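Local coordinates for protein geranyltranstransferase (PDB 4WK5) that probably acts as a magnesium-dependent prenyltransferase of isoprenoid biosynthesis, in the manner of the FPP/GGPP synthase family, at residues M181-A191 / G212-I221. Residues are numbered along the deposited sequence; the frame is centred on the assembly and turned at random.
Sequences MYSFKTGALFA and GEKFGVAFQI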
ATOM      1  N   MET A 181      13.378  16.344   2.206  1.00 22.63           N
ATOM      2  CA  MET A 181      11.969  16.054   2.374  1.00 19.02           C
ATOM      3  C   MET A 181      11.183  16.339   1.085  1.00 18.93           C
ATOM      4  O   MET A 181      10.296  15.568   0.706  1.00 18.44           O
ATOM      5  CB  MET A 181      11.410  16.852   3.557  1.00 22.42           C
ATOM      6  CG  MET A 181       9.933  16.608   3.839  1.00 22.67           C
ATOM      7  SD  MET A 181       8.881  17.768   2.947  1.00 24.61           S
ATOM      8  CE  MET A 181       9.300  19.279   3.840  1.00 24.39           C
ATOM      9  N   TYR A 182      11.502  17.442   0.408  1.00 19.03           N
ATOM     10  CA  TYR A 182      10.846  17.751  -0.869  1.00 18.29           C
ATOM     11  C   TYR A 182      11.161  16.665  -1.883  1.00 16.85           C
ATOM     12  O   TYR A 182      10.307  16.234  -2.643  1.00 19.59           O
ATOM     13  CB  TYR A 182      11.301  19.108  -1.420  1.00 18.65           C
ATOM     14  CG  TYR A 182      10.566  20.294  -0.828  1.00 22.56           C
ATOM     15  CD1 TYR A 182      10.281  20.355   0.531  1.00 24.60           C
ATOM     16  CD2 TYR A 182      10.188  21.368  -1.630  1.00 22.87           C
ATOM     17  CE1 TYR A 182       9.607  21.438   1.069  1.00 24.36           C
ATOM     18  CE2 TYR A 182       9.524  22.448  -1.101  1.00 26.06           C
ATOM     19  CZ  TYR A 182       9.236  22.480   0.245  1.00 28.73           C
ATOM     20  OH  TYR A 182       8.571  23.562   0.776  1.00 26.28           O
ATOM     21  N   SER A 183      12.419  16.259  -1.902  1.00 19.15           N
ATOM     22  CA  SER A 183      12.870  15.236  -2.836  1.00 18.36           C
ATOM     23  C   SER A 183      12.118  13.932  -2.642  1.00 19.94           C
ATOM     24  O   SER A 183      11.718  13.287  -3.608  1.00 21.55           O
ATOM     25  CB  SER A 183      14.367  14.993  -2.669  1.00 24.96           C
ATOM     26  OG  SER A 183      14.777  13.871  -3.422  1.00 34.50           O
ATOM     27  N   PHE A 184      11.920  13.550  -1.386  1.00 18.15           N
ATOM     28  CA  PHE A 184      11.212  12.311  -1.084  1.00 19.71           C
ATOM     29  C   PHE A 184       9.700  12.440  -1.265  1.00 18.02           C
ATOM     30  O   PHE A 184       9.047  11.564  -1.855  1.00 18.52           O
ATOM     31  CB  PHE A 184      11.490  11.857   0.351  1.00 18.49           C
ATOM     32  CG  PHE A 184      12.774  11.076   0.522  1.00 21.80           C
ATOM     33  CD1 PHE A 184      13.827  11.221  -0.364  1.00 35.43           C
ATOM     34  CD2 PHE A 184      12.892  10.171   1.560  1.00 22.24           C
ATOM     35  CE1 PHE A 184      15.002  10.494  -0.194  1.00 40.40           C
ATOM     36  CE2 PHE A 184      14.067   9.433   1.736  1.00 26.44           C
ATOM     37  CZ  PHE A 184      15.117   9.599   0.858  1.00 33.85           C
ATOM     38  N   LYS A 185       9.129  13.524  -0.750  1.00 15.56           N
ATOM     39  CA  LYS A 185       7.671  13.642  -0.690  1.00 17.91           C
ATOM     40  C   LYS A 185       7.016  13.934  -2.039  1.00 19.47           C
ATOM     41  O   LYS A 185       5.878  13.505  -2.298  1.00 20.95           O
ATOM     42  CB  LYS A 185       7.294  14.733   0.319  1.00 23.03           C
ATOM     43  CG  LYS A 185       5.807  15.005   0.475  1.00 34.82           C
ATOM     44  CD  LYS A 185       5.612  16.368   1.144  1.00 41.26           C
ATOM     45  CE  LYS A 185       4.165  16.827   1.098  1.00 56.28           C
ATOM     46  NZ  LYS A 185       3.261  15.897   1.818  1.00 59.49           N
ATOM     47  N   THR A 186       7.730  14.667  -2.891  1.00 18.49           N
ATOM     48  CA  THR A 186       7.194  15.106  -4.175  1.00 16.86           C
ATOM     49  C   THR A 186       8.095  14.690  -5.343  1.00 22.77           C
ATOM     50  O   THR A 186       7.619  14.204  -6.378  1.00 20.12           O
ATOM     51  CB  THR A 186       7.014  16.639  -4.195  1.00 21.38           C
ATOM     52  OG1 THR A 186       6.178  17.013  -3.093  1.00 21.17           O
ATOM     53  CG2 THR A 186       6.371  17.102  -5.509  1.00 23.29           C
ATOM     54  N   GLY A 187       9.399  14.863  -5.166  1.00 19.19           N
ATOM     55  CA  GLY A 187      10.360  14.516  -6.204  1.00 17.65           C
ATOM     56  C   GLY A 187      10.299  13.064  -6.652  1.00 19.54           C
ATOM     57  O   GLY A 187      10.364  12.776  -7.854  1.00 20.12           O
ATOM     58  N   ALA A 188      10.174  12.145  -5.698  1.00 17.75           N
ATOM     59  CA  ALA A 188      10.288  10.726  -6.034  1.00 19.73           C
ATOM     60  C   ALA A 188       9.202  10.286  -7.028  1.00 17.19           C
ATOM     61  O   ALA A 188       9.481   9.509  -7.951  1.00 17.41           O
ATOM     62  CB  ALA A 188      10.243   9.857  -4.754  1.00 20.09           C
ATOM     63  N   LEU A 189       7.976  10.782  -6.867  1.00 18.09           N
ATOM     64  CA  LEU A 189       6.910  10.325  -7.753  1.00 17.65           C
ATOM     65  C   LEU A 189       7.075  10.951  -9.140  1.00 17.71           C
ATOM     66  O   LEU A 189       6.791  10.305 -10.151  1.00 18.64           O
ATOM     67  CB  LEU A 189       5.520  10.640  -7.189  1.00 19.27           C
ATOM     68  CG  LEU A 189       4.323  10.019  -7.928  1.00 19.79           C
ATOM     69  CD1 LEU A 189       4.486   8.510  -8.107  1.00 20.13           C
ATOM     70  CD2 LEU A 189       3.052  10.309  -7.115  1.00 19.30           C
ATOM     71  N   PHE A 190       7.542  12.194  -9.205  1.00 17.36           N
ATOM     72  CA  PHE A 190       7.817  12.781 -10.523  1.00 19.77           C
ATOM     73  C   PHE A 190       8.994  12.086 -11.191  1.00 20.82           C
ATOM     74  O   PHE A 190       8.996  11.898 -12.400  1.00 19.66           O
ATOM     75  CB  PHE A 190       8.068  14.290 -10.414  1.00 18.55           C
ATOM     76  CG  PHE A 190       6.797  15.106 -10.341  1.00 22.79           C
ATOM     77  CD1 PHE A 190       6.004  15.286 -11.472  1.00 24.55           C
ATOM     78  CD2 PHE A 190       6.397  15.686  -9.144  1.00 19.46           C
ATOM     79  CE1 PHE A 190       4.825  16.035 -11.403  1.00 24.98           C
ATOM     80  CE2 PHE A 190       5.234  16.428  -9.062  1.00 22.37           C
ATOM     81  CZ  PHE A 190       4.442  16.610 -10.199  1.00 23.44           C
ATOM     82  N   ALA A 191       9.997  11.682 -10.414  1.00 18.52           N
ATOM     83  CA  ALA A 191      11.119  10.957 -11.000  1.00 20.23           C
ATOM     84  C   ALA A 191      10.621   9.654 -11.635  1.00 20.13           C
ATOM     85  O   ALA A 191      11.095   9.233 -12.704  1.00 20.14           O
ATOM     86  CB  ALA A 191      12.180  10.673  -9.944  1.00 22.43           C
ATOM     87  N   GLY A 212      13.287  14.337 -13.093  1.00 26.70           N
ATOM     88  CA  GLY A 212      12.004  14.311 -12.425  1.00 27.69           C
ATOM     89  C   GLY A 212      12.100  14.754 -10.983  1.00 26.92           C
ATOM     90  O   GLY A 212      11.209  15.433 -10.469  1.00 26.70           O
ATOM     91  N   GLU A 213      13.180  14.365 -10.313  1.00 28.36           N
ATOM     92  CA  GLU A 213      13.358  14.784  -8.932  1.00 27.95           C
ATOM     93  C   GLU A 213      13.478  16.298  -8.819  1.00 29.02           C
ATOM     94  O   GLU A 213      12.820  16.909  -7.973  1.00 29.55           O
ATOM     95  CB  GLU A 213      14.577  14.120  -8.303  1.00 29.64           C
ATOM     96  CG  GLU A 213      14.550  14.223  -6.791  1.00 46.03           C
ATOM     97  CD  GLU A 213      15.906  14.028  -6.164  1.00 65.94           C
ATOM     98  OE1 GLU A 213      16.395  12.878  -6.154  1.00 68.19           O
ATOM     99  OE2 GLU A 213      16.473  15.024  -5.666  1.00 73.24           O
ATOM    100  N   LYS A 214      14.298  16.913  -9.672  1.00 27.87           N
ATOM    101  CA  LYS A 214      14.438  18.360  -9.634  1.00 24.93           C
ATOM    102  C   LYS A 214      13.135  19.053 -10.022  1.00 25.53           C
ATOM    103  O   LYS A 214      12.752  20.043  -9.396  1.00 26.45           O
ATOM    104  CB  LYS A 214      15.589  18.830 -10.532  1.00 31.77           C
ATOM    105  CG  LYS A 214      16.937  18.331 -10.057  1.00 42.06           C
ATOM    106  CD  LYS A 214      18.073  19.187 -10.598  1.00 56.60           C
ATOM    107  CE  LYS A 214      19.177  19.326  -9.557  1.00 66.23           C
ATOM    108  NZ  LYS A 214      20.236  20.282  -9.979  1.00 70.94           N
ATOM    109  N   PHE A 215      12.456  18.536 -11.040  1.00 24.49           N
ATOM    110  CA  PHE A 215      11.160  19.095 -11.400  1.00 27.54           C
ATOM    111  C   PHE A 215      10.214  19.056 -10.200  1.00 23.34           C
ATOM    112  O   PHE A 215       9.513  20.028  -9.910  1.00 23.68           O
ATOM    113  CB  PHE A 215      10.544  18.347 -12.587  1.00 27.91           C
ATOM    114  CG  PHE A 215       9.159  18.826 -12.942  1.00 28.07           C
ATOM    115  CD1 PHE A 215       8.035  18.181 -12.444  1.00 31.41           C
ATOM    116  CD2 PHE A 215       8.984  19.942 -13.750  1.00 29.31           C
ATOM    117  CE1 PHE A 215       6.766  18.637 -12.748  1.00 33.23           C
ATOM    118  CE2 PHE A 215       7.721  20.391 -14.057  1.00 32.52           C
ATOM    119  CZ  PHE A 215       6.611  19.739 -13.551  1.00 30.49           C
ATOM    120  N   GLY A 216      10.204  17.924  -9.499  1.00 24.07           N
ATOM    121  CA  GLY A 216       9.346  17.758  -8.335  1.00 25.37           C
ATOM    122  C   GLY A 216       9.638  18.745  -7.215  1.00 25.31           C
ATOM    123  O   GLY A 216       8.720  19.268  -6.592  1.00 27.80           O
ATOM    124  N   VAL A 217      10.914  18.990  -6.926  1.00 24.45           N
ATOM    125  CA  VAL A 217      11.238  19.967  -5.896  1.00 24.13           C
ATOM    126  C   VAL A 217      10.743  21.360  -6.315  1.00 24.66           C
ATOM    127  O   VAL A 217      10.145  22.082  -5.512  1.00 26.08           O
ATOM    128  CB  VAL A 217      12.756  20.003  -5.598  1.00 28.08           C
ATOM    129  CG1 VAL A 217      13.088  21.167  -4.677  1.00 31.33           C
ATOM    130  CG2 VAL A 217      13.178  18.689  -4.956  1.00 30.09           C
ATOM    131  N   ALA A 218      10.973  21.722  -7.576  1.00 27.21           N
ATOM    132  CA  ALA A 218      10.512  23.009  -8.100  1.00 28.78           C
ATOM    133  C   ALA A 218       8.991  23.114  -8.040  1.00 30.32           C
ATOM    134  O   ALA A 218       8.438  24.156  -7.676  1.00 25.38           O
ATOM    135  CB  ALA A 218      11.005  23.210  -9.538  1.00 23.45           C
ATOM    136  N   PHE A 219       8.324  22.019  -8.392  1.00 28.73           N
ATOM    137  CA  PHE A 219       6.866  21.940  -8.347  1.00 25.68           C
ATOM    138  C   PHE A 219       6.345  22.225  -6.935  1.00 26.51           C
ATOM    139  O   PHE A 219       5.390  22.988  -6.757  1.00 28.17           O
ATOM    140  CB  PHE A 219       6.414  20.559  -8.839  1.00 26.16           C
ATOM    141  CG  PHE A 219       4.926  20.418  -9.053  1.00 31.07           C
ATOM    142  CD1 PHE A 219       4.354  20.764 -10.273  1.00 35.84           C
ATOM    143  CD2 PHE A 219       4.110  19.896  -8.056  1.00 27.84           C
ATOM    144  CE1 PHE A 219       2.997  20.615 -10.491  1.00 34.53           C
ATOM    145  CE2 PHE A 219       2.748  19.743  -8.263  1.00 34.17           C
ATOM    146  CZ  PHE A 219       2.187  20.104  -9.483  1.00 29.83           C
ATOM    147  N   GLN A 220       6.966  21.618  -5.925  0.52 27.47           N
ATOM    148  CA  GLN A 220       6.514  21.812  -4.547  0.52 27.45           C
ATOM    149  C   GLN A 220       6.773  23.249  -4.077  0.52 25.65           C
ATOM    150  O   GLN A 220       5.953  23.818  -3.356  0.52 29.49           O
ATOM    151  CB  GLN A 220       7.178  20.805  -3.590  0.52 27.84           C
ATOM    152  CG  GLN A 220       6.596  20.849  -2.169  0.52 25.36           C
ATOM    153  CD  GLN A 220       7.046  19.703  -1.267  0.52 23.57           C
ATOM    154  OE1 GLN A 220       7.575  18.690  -1.729  0.52 28.09           O
ATOM    155  NE2 GLN A 220       6.840  19.871   0.040  0.52 28.29           N
ATOM    156  N   ILE A 221       7.895  23.839  -4.493  1.00 26.85           N
ATOM    157  CA  ILE A 221       8.195  25.231  -4.126  1.00 26.75           C
ATOM    158  C   ILE A 221       7.172  26.171  -4.743  1.00 25.85           C
ATOM    159  O   ILE A 221       6.678  27.081  -4.081  1.00 27.90           O
ATOM    160  CB  ILE A 221       9.608  25.668  -4.582  1.00 22.91           C
ATOM    161  CG1 ILE A 221      10.677  24.874  -3.827  1.00 24.83           C
ATOM    162  CG2 ILE A 221       9.808  27.183  -4.376  1.00 25.98           C
ATOM    163  CD1 ILE A 221      12.062  25.008  -4.420  1.00 26.27           C
TER
HETATM  164  O   HOH W   1       5.754  21.947   1.237  1.00 35.23           O
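Gln220 reaches Tyr182 as an outstretched chain, CG anti to the backbone N (chi1 -172°) and the amide carried straight on, while chi1 of -83° swings the Tyr182 ring beside its own backbone N to receive it. Amide and ring stack with planes 5° apart, Gln220 NE2 lying 3.3 Å from Tyr182 CE1, and Gln220 CG adds a CH-pi contact over the same ring. At the other end of the amide, Thr186 OG1 donates to Gln220 OE1 at 2.6 Å, arriving well above the carbonyl plane; in the conformer described, Gln220 NE2 donates a hydrogen bond to a water, consistent with this orientation of the amide. A leucine in place of Tyr182 would probably leave that amide without its flat support and the backbone N of Leu248 without its hydroxyl partner. Phe190 lodges among Gly212, Phe215, Gly216 and Phe219: the edge of Phe215 meets its face, and its own edge points at the face of Phe219. Between these two groups the backbones nearly touch, with Gly187 CA 4.0 Å from Gly216 CA. Helices 175-201 and 206-229 pack here within the mainly helical prenyl synthase fold, with helix 59-70 against Phe190, helix 143-166 against Met181 and helix 248-274 against Val217 and Ile221.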